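Local coordinates for protein monopolin complex subunit CSM1 (Candida glabrata, PDB 6MJC) that is a subunit of the monopolin complex and, through its globular domain, binds a peptide of the kinetochore protein Dsn1, consistent with monopolin recruitment to kinetochores, at residues Asn41-Ser53 against Thr63-Thr75. Sequence-based numbering, arbitrary orientation.
Sequences NGIMDYKLGFVKS and TEVIYVPLLKQRT
The guanidinium of R74 and the carboxylate of D45 are nearly coplanar, 14° apart: OD2 of D45 meets the guanidinium edge in plane, 2.7 Å from NH1 of R74 in a nearly straight hydrogen bond, part of a salt bridge, that uses the anti lone pair of OD2. I43 O sits 3.5 Å above one guanidinium face, toward the rim. A water, also in plane at the guanidinium edge, takes the other N-H of R74 NH1, accepts from D45 N and donates to L70 O, linking the start of strand 44-52 to L70 and to the end of the type I turn L71-R74; a second salt bridge joins R74 NE to E78.

The rings of Y46 and Y67 meet obliquely, planes at 46°, with CE1 of Y67 3.5 Å from CB of Y46. P69 N lies over one face of the Y67 ring, toward its rim, and L48 CD2 at its edge. A chi1 of 58° puts CG of Y46 between backbone N and carbonyl carbon, and CG of L48 lies in plane at this ring's edge. M44, bent at chi2, brings CE to 3.6 Å from CB of P69 and also against L71 CD2. CG2 of V65 approaches CE1 of F50 at 3.6 Å.

Antiparallel hydrogen-bonded pairs K47-V68, G49-I66 and V51-E64 join the strands. K47, V51, I66 and V68 pack on the bound peptide, whereas Y46, L48 and F50 face helix 5-13, and F104 of helix 101-113 meets both tyrosine rings. In the five-stranded antiparallel sheet 44-52 is central, beside 30-37, and 63-69 lies between it and edge strand 94-96.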
ATOM      1  N   ASN A  41       6.646  14.611 -10.611  1.00148.20           N
ATOM      2  CA  ASN A  41       5.774  14.193 -11.709  1.00130.19           C
ATOM      3  C   ASN A  41       4.382  13.833 -11.204  1.00126.96           C
ATOM      4  O   ASN A  41       3.373  14.328 -11.723  1.00126.32           O
ATOM      5  CB  ASN A  41       6.391  13.009 -12.451  1.00115.59           C
ATOM      6  CG  ASN A  41       7.859  13.212 -12.740  1.00128.32           C
ATOM      7  OD1 ASN A  41       8.664  13.362 -11.819  1.00118.60           O
ATOM      8  ND2 ASN A  41       8.220  13.214 -14.018  1.00159.42           N
ATOM      9  N   GLY A  42       4.307  12.973 -10.196  1.00106.60           N
ATOM     10  CA  GLY A  42       3.028  12.599  -9.622  1.00 89.14           C
ATOM     11  C   GLY A  42       3.221  11.996  -8.259  1.00 66.50           C
ATOM     12  O   GLY A  42       4.253  11.380  -7.972  1.00 70.57           O
ATOM     13  N   ILE A  43       2.242  12.205  -7.389  1.00 72.81           N
ATOM     14  CA  ILE A  43       2.267  11.645  -6.048  1.00 71.70           C
ATOM     15  C   ILE A  43       1.022  10.798  -5.847  1.00 53.51           C
ATOM     16  O   ILE A  43      -0.098  11.247  -6.131  1.00 56.88           O
ATOM     17  CB  ILE A  43       2.350  12.736  -4.969  1.00 76.51           C
ATOM     18  CG1 ILE A  43       3.717  13.415  -5.002  1.00 86.86           C
ATOM     19  CG2 ILE A  43       2.094  12.119  -3.600  1.00 62.56           C
ATOM     20  CD1 ILE A  43       3.857  14.567  -4.024  1.00 77.16           C
ATOM     21  N   MET A  44       1.217   9.618  -5.275  1.00 50.62           N
ATOM     22  CA  MET A  44       0.150   8.725  -4.879  1.00 45.07           C
ATOM     23  C   MET A  44       0.269   8.428  -3.392  1.00 48.36           C
ATOM     24  O   MET A  44       1.364   8.118  -2.898  1.00 47.95           O
ATOM     25  CB  MET A  44       0.225   7.443  -5.692  1.00 48.94           C
ATOM     26  CG  MET A  44      -0.844   6.452  -5.377  1.00 52.97           C
ATOM     27  SD  MET A  44      -2.425   7.031  -6.063  1.00 49.04           S
ATOM     28  CE  MET A  44      -3.405   5.783  -5.305  1.00 48.04           C
ATOM     29  N   ASP A  45      -0.842   8.594  -2.683  1.00 43.33           N
ATOM     30  CA  ASP A  45      -0.934   8.189  -1.298  1.00 39.51           C
ATOM     31  C   ASP A  45      -1.642   6.846  -1.218  1.00 41.31           C
ATOM     32  O   ASP A  45      -2.640   6.588  -1.913  1.00 42.00           O
ATOM     33  CB  ASP A  45      -1.660   9.234  -0.436  1.00 48.68           C
ATOM     34  CG  ASP A  45      -0.805  10.444  -0.116  1.00 53.21           C
ATOM     35  OD1 ASP A  45       0.008  10.398   0.828  1.00 53.66           O
ATOM     36  OD2 ASP A  45      -0.969  11.462  -0.797  1.00 53.22           O
ATOM     37  N   TYR A  46      -1.120   5.985  -0.365  1.00 37.17           N
ATOM     38  CA  TYR A  46      -1.730   4.677  -0.150  1.00 39.81           C
ATOM     39  C   TYR A  46      -1.347   4.163   1.224  1.00 39.02           C
ATOM     40  O   TYR A  46      -0.382   4.617   1.846  1.00 44.20           O
ATOM     41  CB  TYR A  46      -1.323   3.668  -1.243  1.00 38.70           C
ATOM     42  CG  TYR A  46       0.170   3.407  -1.408  1.00 37.12           C
ATOM     43  CD1 TYR A  46       0.782   2.378  -0.709  1.00 40.13           C
ATOM     44  CD2 TYR A  46       0.939   4.148  -2.278  1.00 38.90           C
ATOM     45  CE1 TYR A  46       2.169   2.113  -0.856  1.00 36.36           C
ATOM     46  CE2 TYR A  46       2.329   3.898  -2.428  1.00 39.08           C
ATOM     47  CZ  TYR A  46       2.918   2.878  -1.727  1.00 38.75           C
ATOM     48  OH  TYR A  46       4.267   2.586  -1.873  1.00 40.43           O
ATOM     49  N   LYS A  47      -2.091   3.170   1.670  1.00 35.79           N
ATOM     50  CA  LYS A  47      -1.829   2.461   2.917  1.00 38.25           C
ATOM     51  C   LYS A  47      -1.453   1.033   2.564  1.00 41.66           C
ATOM     52  O   LYS A  47      -2.069   0.446   1.678  1.00 38.38           O
ATOM     53  CB  LYS A  47      -3.105   2.520   3.764  1.00 42.56           C
ATOM     54  CG  LYS A  47      -3.031   1.959   5.149  1.00 48.77           C
ATOM     55  CD  LYS A  47      -4.460   2.136   5.735  1.00 57.39           C
ATOM     56  CE  LYS A  47      -4.547   1.478   7.067  1.00 60.37           C
ATOM     57  NZ  LYS A  47      -5.927   1.566   7.543  1.00 49.76           N
ATOM     58  N   LEU A  48      -0.398   0.503   3.194  1.00 39.15           N
ATOM     59  CA  LEU A  48      -0.033  -0.906   3.091  1.00 34.89           C
ATOM     60  C   LEU A  48      -0.347  -1.591   4.411  1.00 39.79           C
ATOM     61  O   LEU A  48      -0.044  -1.064   5.491  1.00 44.86           O
ATOM     62  CB  LEU A  48       1.455  -1.088   2.779  1.00 39.50           C
ATOM     63  CG  LEU A  48       1.895  -0.741   1.356  1.00 41.21           C
ATOM     64  CD1 LEU A  48       3.307  -1.150   1.218  1.00 42.12           C
ATOM     65  CD2 LEU A  48       1.014  -1.399   0.292  1.00 40.14           C
ATOM     66  N   GLY A  49      -0.880  -2.787   4.316  1.00 37.63           N
ATOM     67  CA  GLY A  49      -1.025  -3.651   5.461  1.00 41.39           C
ATOM     68  C   GLY A  49      -0.256  -4.940   5.299  1.00 48.71           C
ATOM     69  O   GLY A  49      -0.359  -5.598   4.265  1.00 44.51           O
ATOM     70  N   PHE A  50       0.527  -5.289   6.301  1.00 46.45           N
ATOM     71  CA  PHE A  50       1.230  -6.562   6.357  1.00 44.87           C
ATOM     72  C   PHE A  50       0.496  -7.404   7.397  1.00 51.77           C
ATOM     73  O   PHE A  50       0.669  -7.205   8.604  1.00 52.32           O
ATOM     74  CB  PHE A  50       2.712  -6.362   6.687  1.00 46.35           C
ATOM     75  CG  PHE A  50       3.485  -5.644   5.601  1.00 55.58           C
ATOM     76  CD1 PHE A  50       3.942  -6.314   4.483  1.00 77.02           C
ATOM     77  CD2 PHE A  50       3.739  -4.296   5.698  1.00 80.78           C
ATOM     78  CE1 PHE A  50       4.647  -5.641   3.492  1.00 86.63           C
ATOM     79  CE2 PHE A  50       4.446  -3.628   4.714  1.00 87.20           C
ATOM     80  CZ  PHE A  50       4.900  -4.305   3.612  1.00 76.55           C
ATOM     81  N   VAL A  51      -0.236  -8.401   6.927  1.00 48.42           N
ATOM     82  CA  VAL A  51      -1.249  -9.085   7.708  1.00 57.39           C
ATOM     83  C   VAL A  51      -0.820 -10.521   7.908  1.00 66.86           C
ATOM     84  O   VAL A  51      -0.472 -11.219   6.946  1.00 68.73           O
ATOM     85  CB  VAL A  51      -2.633  -8.994   7.016  1.00 50.92           C
ATOM     86  CG1 VAL A  51      -3.627  -9.873   7.728  1.00 77.52           C
ATOM     87  CG2 VAL A  51      -3.077  -7.594   6.974  1.00 56.85           C
ATOM     88  N   LYS A  52      -0.851 -10.960   9.165  1.00 72.97           N
ATOM     89  CA  LYS A  52      -0.745 -12.360   9.539  1.00 82.40           C
ATOM     90  C   LYS A  52      -2.039 -12.765  10.233  1.00 90.71           C
ATOM     91  O   LYS A  52      -2.555 -12.028  11.079  1.00 69.34           O
ATOM     92  CB  LYS A  52       0.456 -12.614  10.478  1.00 72.79           C
ATOM     93  N   SER A  53      -2.576 -13.915   9.859  1.00113.57           N
ATOM     94  CA  SER A  53      -3.797 -14.401  10.484  1.00104.98           C
ATOM     95  C   SER A  53      -3.632 -15.858  10.892  1.00114.90           C
ATOM     96  O   SER A  53      -3.668 -16.181  12.075  1.00107.40           O
ATOM     97  CB  SER A  53      -4.987 -14.247   9.541  1.00 71.70           C
ATOM     98  N   THR A  63       0.503 -14.933   5.571  1.00121.93           N
ATOM     99  CA  THR A  63       1.002 -13.572   5.390  1.00116.13           C
ATOM    100  C   THR A  63       0.643 -13.015   4.015  1.00103.99           C
ATOM    101  O   THR A  63       0.877 -13.665   2.991  1.00108.77           O
ATOM    102  CB  THR A  63       2.522 -13.486   5.539  1.00 95.05           C
ATOM    103  OG1 THR A  63       2.916 -12.117   5.383  1.00 81.01           O
ATOM    104  CG2 THR A  63       3.204 -14.300   4.464  1.00 92.56           C
ATOM    105  N   GLU A  64       0.148 -11.780   3.991  1.00 67.79           N
ATOM    106  CA  GLU A  64      -0.211 -11.119   2.744  1.00 48.23           C
ATOM    107  C   GLU A  64      -0.023  -9.613   2.884  1.00 43.94           C
ATOM    108  O   GLU A  64       0.024  -9.069   3.993  1.00 49.03           O
ATOM    109  CB  GLU A  64      -1.680 -11.431   2.363  1.00 51.34           C
ATOM    110  CG  GLU A  64      -2.722 -10.708   3.203  1.00 61.75           C
ATOM    111  CD  GLU A  64      -4.176 -11.045   2.785  1.00 79.62           C
ATOM    112  OE1 GLU A  64      -4.404 -11.530   1.647  1.00 74.94           O
ATOM    113  OE2 GLU A  64      -5.084 -10.815   3.612  1.00 80.02           O
ATOM    114  N   VAL A  65       0.069  -8.934   1.744  1.00 42.45           N
ATOM    115  CA  VAL A  65       0.075  -7.478   1.725  1.00 38.69           C
ATOM    116  C   VAL A  65      -1.281  -6.959   1.257  1.00 39.75           C
ATOM    117  O   VAL A  65      -1.839  -7.416   0.250  1.00 40.79           O
ATOM    118  CB  VAL A  65       1.183  -6.922   0.822  1.00 39.63           C
ATOM    119  CG1 VAL A  65       1.193  -5.402   0.917  1.00 47.31           C
ATOM    120  CG2 VAL A  65       2.570  -7.431   1.194  1.00 40.50           C
ATOM    121  N   ILE A  66      -1.798  -5.976   1.974  1.00 39.17           N
ATOM    122  CA  ILE A  66      -3.022  -5.265   1.588  1.00 38.69           C
ATOM    123  C   ILE A  66      -2.611  -3.866   1.116  1.00 38.31           C
ATOM    124  O   ILE A  66      -1.971  -3.123   1.857  1.00 41.29           O
ATOM    125  CB  ILE A  66      -4.042  -5.164   2.745  1.00 38.19           C
ATOM    126  CG1 ILE A  66      -4.386  -6.531   3.366  1.00 40.33           C
ATOM    127  CG2 ILE A  66      -5.326  -4.392   2.249  1.00 44.30           C
ATOM    128  CD1 ILE A  66      -5.043  -7.613   2.491  1.00 43.65           C
ATOM    129  N   TYR A  67      -3.109  -3.456  -0.054  1.00 37.18           N
ATOM    130  CA  TYR A  67      -2.845  -2.139  -0.632  1.00 33.75           C
ATOM    131  C   TYR A  67      -4.150  -1.379  -0.696  1.00 34.67           C
ATOM    132  O   TYR A  67      -5.122  -1.881  -1.244  1.00 33.94           O
ATOM    133  CB  TYR A  67      -2.255  -2.235  -2.053  1.00 41.89           C
ATOM    134  CG  TYR A  67      -2.387  -0.976  -2.929  1.00 36.84           C
ATOM    135  CD1 TYR A  67      -1.445   0.043  -2.879  1.00 39.06           C
ATOM    136  CD2 TYR A  67      -3.402  -0.855  -3.843  1.00 37.04           C
ATOM    137  CE1 TYR A  67      -1.551   1.150  -3.701  1.00 36.82           C
ATOM    138  CE2 TYR A  67      -3.506   0.281  -4.678  1.00 35.80           C
ATOM    139  CZ  TYR A  67      -2.602   1.288  -4.560  1.00 34.76           C
ATOM    140  OH  TYR A  67      -2.653   2.392  -5.371  1.00 37.06           O
ATOM    141  N   VAL A  68      -4.175  -0.180  -0.132  1.00 34.44           N
ATOM    142  CA  VAL A  68      -5.394   0.636  -0.087  1.00 36.58           C
ATOM    143  C   VAL A  68      -5.101   1.993  -0.718  1.00 37.14           C
ATOM    144  O   VAL A  68      -4.337   2.796  -0.159  1.00 34.76           O
ATOM    145  CB  VAL A  68      -5.872   0.847   1.356  1.00 37.78           C
ATOM    146  CG1 VAL A  68      -7.244   1.626   1.361  1.00 40.12           C
ATOM    147  CG2 VAL A  68      -6.023  -0.422   2.094  1.00 39.09           C
ATOM    148  N   PRO A  69      -5.633   2.309  -1.893  1.00 35.18           N
ATOM    149  CA  PRO A  69      -5.372   3.638  -2.455  1.00 35.69           C
ATOM    150  C   PRO A  69      -6.124   4.723  -1.684  1.00 35.03           C
ATOM    151  O   PRO A  69      -7.289   4.555  -1.346  1.00 36.72           O
ATOM    152  CB  PRO A  69      -5.875   3.497  -3.894  1.00 36.44           C
ATOM    153  CG  PRO A  69      -6.958   2.491  -3.835  1.00 38.48           C
ATOM    154  CD  PRO A  69      -6.548   1.508  -2.726  1.00 37.48           C
ATOM    155  N   LEU A  70      -5.454   5.834  -1.406  1.00 34.46           N
ATOM    156  CA  LEU A  70      -6.059   6.944  -0.667  1.00 39.17           C
ATOM    157  C   LEU A  70      -6.341   8.081  -1.648  1.00 37.10           C
ATOM    158  O   LEU A  70      -5.524   8.976  -1.878  1.00 41.65           O
ATOM    159  CB  LEU A  70      -5.140   7.343   0.474  1.00 38.98           C
ATOM    160  CG  LEU A  70      -4.782   6.238   1.455  1.00 40.39           C
ATOM    161  CD1 LEU A  70      -3.675   6.725   2.472  1.00 44.97           C
ATOM    162  CD2 LEU A  70      -5.974   5.670   2.180  1.00 45.69           C
ATOM    163  N   LEU A  71      -7.507   8.009  -2.267  1.00 37.78           N
ATOM    164  CA  LEU A  71      -7.859   8.951  -3.308  1.00 41.37           C
ATOM    165  C   LEU A  71      -8.485  10.217  -2.747  1.00 41.34           C
ATOM    166  O   LEU A  71      -8.414  11.260  -3.376  1.00 40.87           O
ATOM    167  CB  LEU A  71      -8.792   8.291  -4.328  1.00 41.70           C
ATOM    168  CG  LEU A  71      -8.349   6.890  -4.808  1.00 46.14           C
ATOM    169  CD1 LEU A  71      -9.307   6.333  -5.824  1.00 55.89           C
ATOM    170  CD2 LEU A  71      -6.944   6.948  -5.359  1.00 45.89           C
ATOM    171  N   LYS A  72      -9.084  10.164  -1.555  1.00 41.26           N
ATOM    172  CA  LYS A  72      -9.712  11.339  -0.974  1.00 45.59           C
ATOM    173  C   LYS A  72      -8.731  12.479  -0.796  1.00 41.89           C
ATOM    174  O   LYS A  72      -9.128  13.658  -0.838  1.00 43.93           O
ATOM    175  CB  LYS A  72     -10.287  10.936   0.381  1.00 44.30           C
ATOM    176  CG  LYS A  72     -11.703  10.427   0.326  1.00 55.04           C
ATOM    177  CD  LYS A  72     -12.110   9.931   1.699  1.00 96.62           C
ATOM    178  CE  LYS A  72     -13.606  10.043   1.920  1.00136.95           C
ATOM    179  NZ  LYS A  72     -14.392   9.564   0.750  1.00158.94           N
ATOM    180  N   GLN A  73      -7.447  12.138  -0.640  1.00 45.14           N
ATOM    181  CA  GLN A  73      -6.393  13.112  -0.396  1.00 47.40           C
ATOM    182  C   GLN A  73      -5.975  13.863  -1.646  1.00 47.88           C
ATOM    183  O   GLN A  73      -5.181  14.798  -1.537  1.00 48.49           O
ATOM    184  CB  GLN A  73      -5.124  12.438   0.154  1.00 64.21           C
ATOM    185  CG  GLN A  73      -5.211  11.831   1.516  1.00 84.74           C
ATOM    186  CD  GLN A  73      -3.858  11.329   1.979  1.00104.26           C
ATOM    187  OE1 GLN A  73      -2.817  11.876   1.612  1.00119.11           O
ATOM    188  NE2 GLN A  73      -3.866  10.276   2.773  1.00123.38           N
ATOM    189  N   ARG A  74      -6.440  13.453  -2.809  1.00 47.35           N
ATOM    190  CA  ARG A  74      -6.106  14.088  -4.077  1.00 44.64           C
ATOM    191  C   ARG A  74      -7.136  15.143  -4.438  1.00 45.90           C
ATOM    192  O   ARG A  74      -8.309  15.042  -4.066  1.00 47.26           O
ATOM    193  CB  ARG A  74      -6.045  13.033  -5.199  1.00 40.20           C
ATOM    194  CG  ARG A  74      -5.011  11.915  -5.004  1.00 40.26           C
ATOM    195  CD  ARG A  74      -3.602  12.245  -5.543  1.00 46.84           C
ATOM    196  NE  ARG A  74      -2.965  13.318  -4.794  1.00 63.08           N
ATOM    197  CZ  ARG A  74      -2.335  13.156  -3.639  1.00 58.92           C
ATOM    198  NH1 ARG A  74      -2.257  11.953  -3.067  1.00 51.64           N
ATOM    199  NH2 ARG A  74      -1.771  14.198  -3.049  1.00 66.51           N
ATOM    200  N   THR A  75      -6.690  16.160  -5.170  1.00 46.81           N
ATOM    201  CA  THR A  75      -7.609  17.021  -5.892  1.00 49.30           C
ATOM    202  C   THR A  75      -8.160  16.266  -7.108  1.00 53.60           C
ATOM    203  O   THR A  75      -7.589  15.279  -7.576  1.00 47.83           O
ATOM    204  CB  THR A  75      -6.955  18.319  -6.379  1.00 58.53           C
ATOM    205  OG1 THR A  75      -5.961  17.984  -7.365  1.00 53.25           O
ATOM    206  CG2 THR A  75      -6.347  19.156  -5.259  1.00 54.52           C
TER
HETATM  207  O   HOH W   1      -3.554   9.114  -3.819  1.00 41.45           O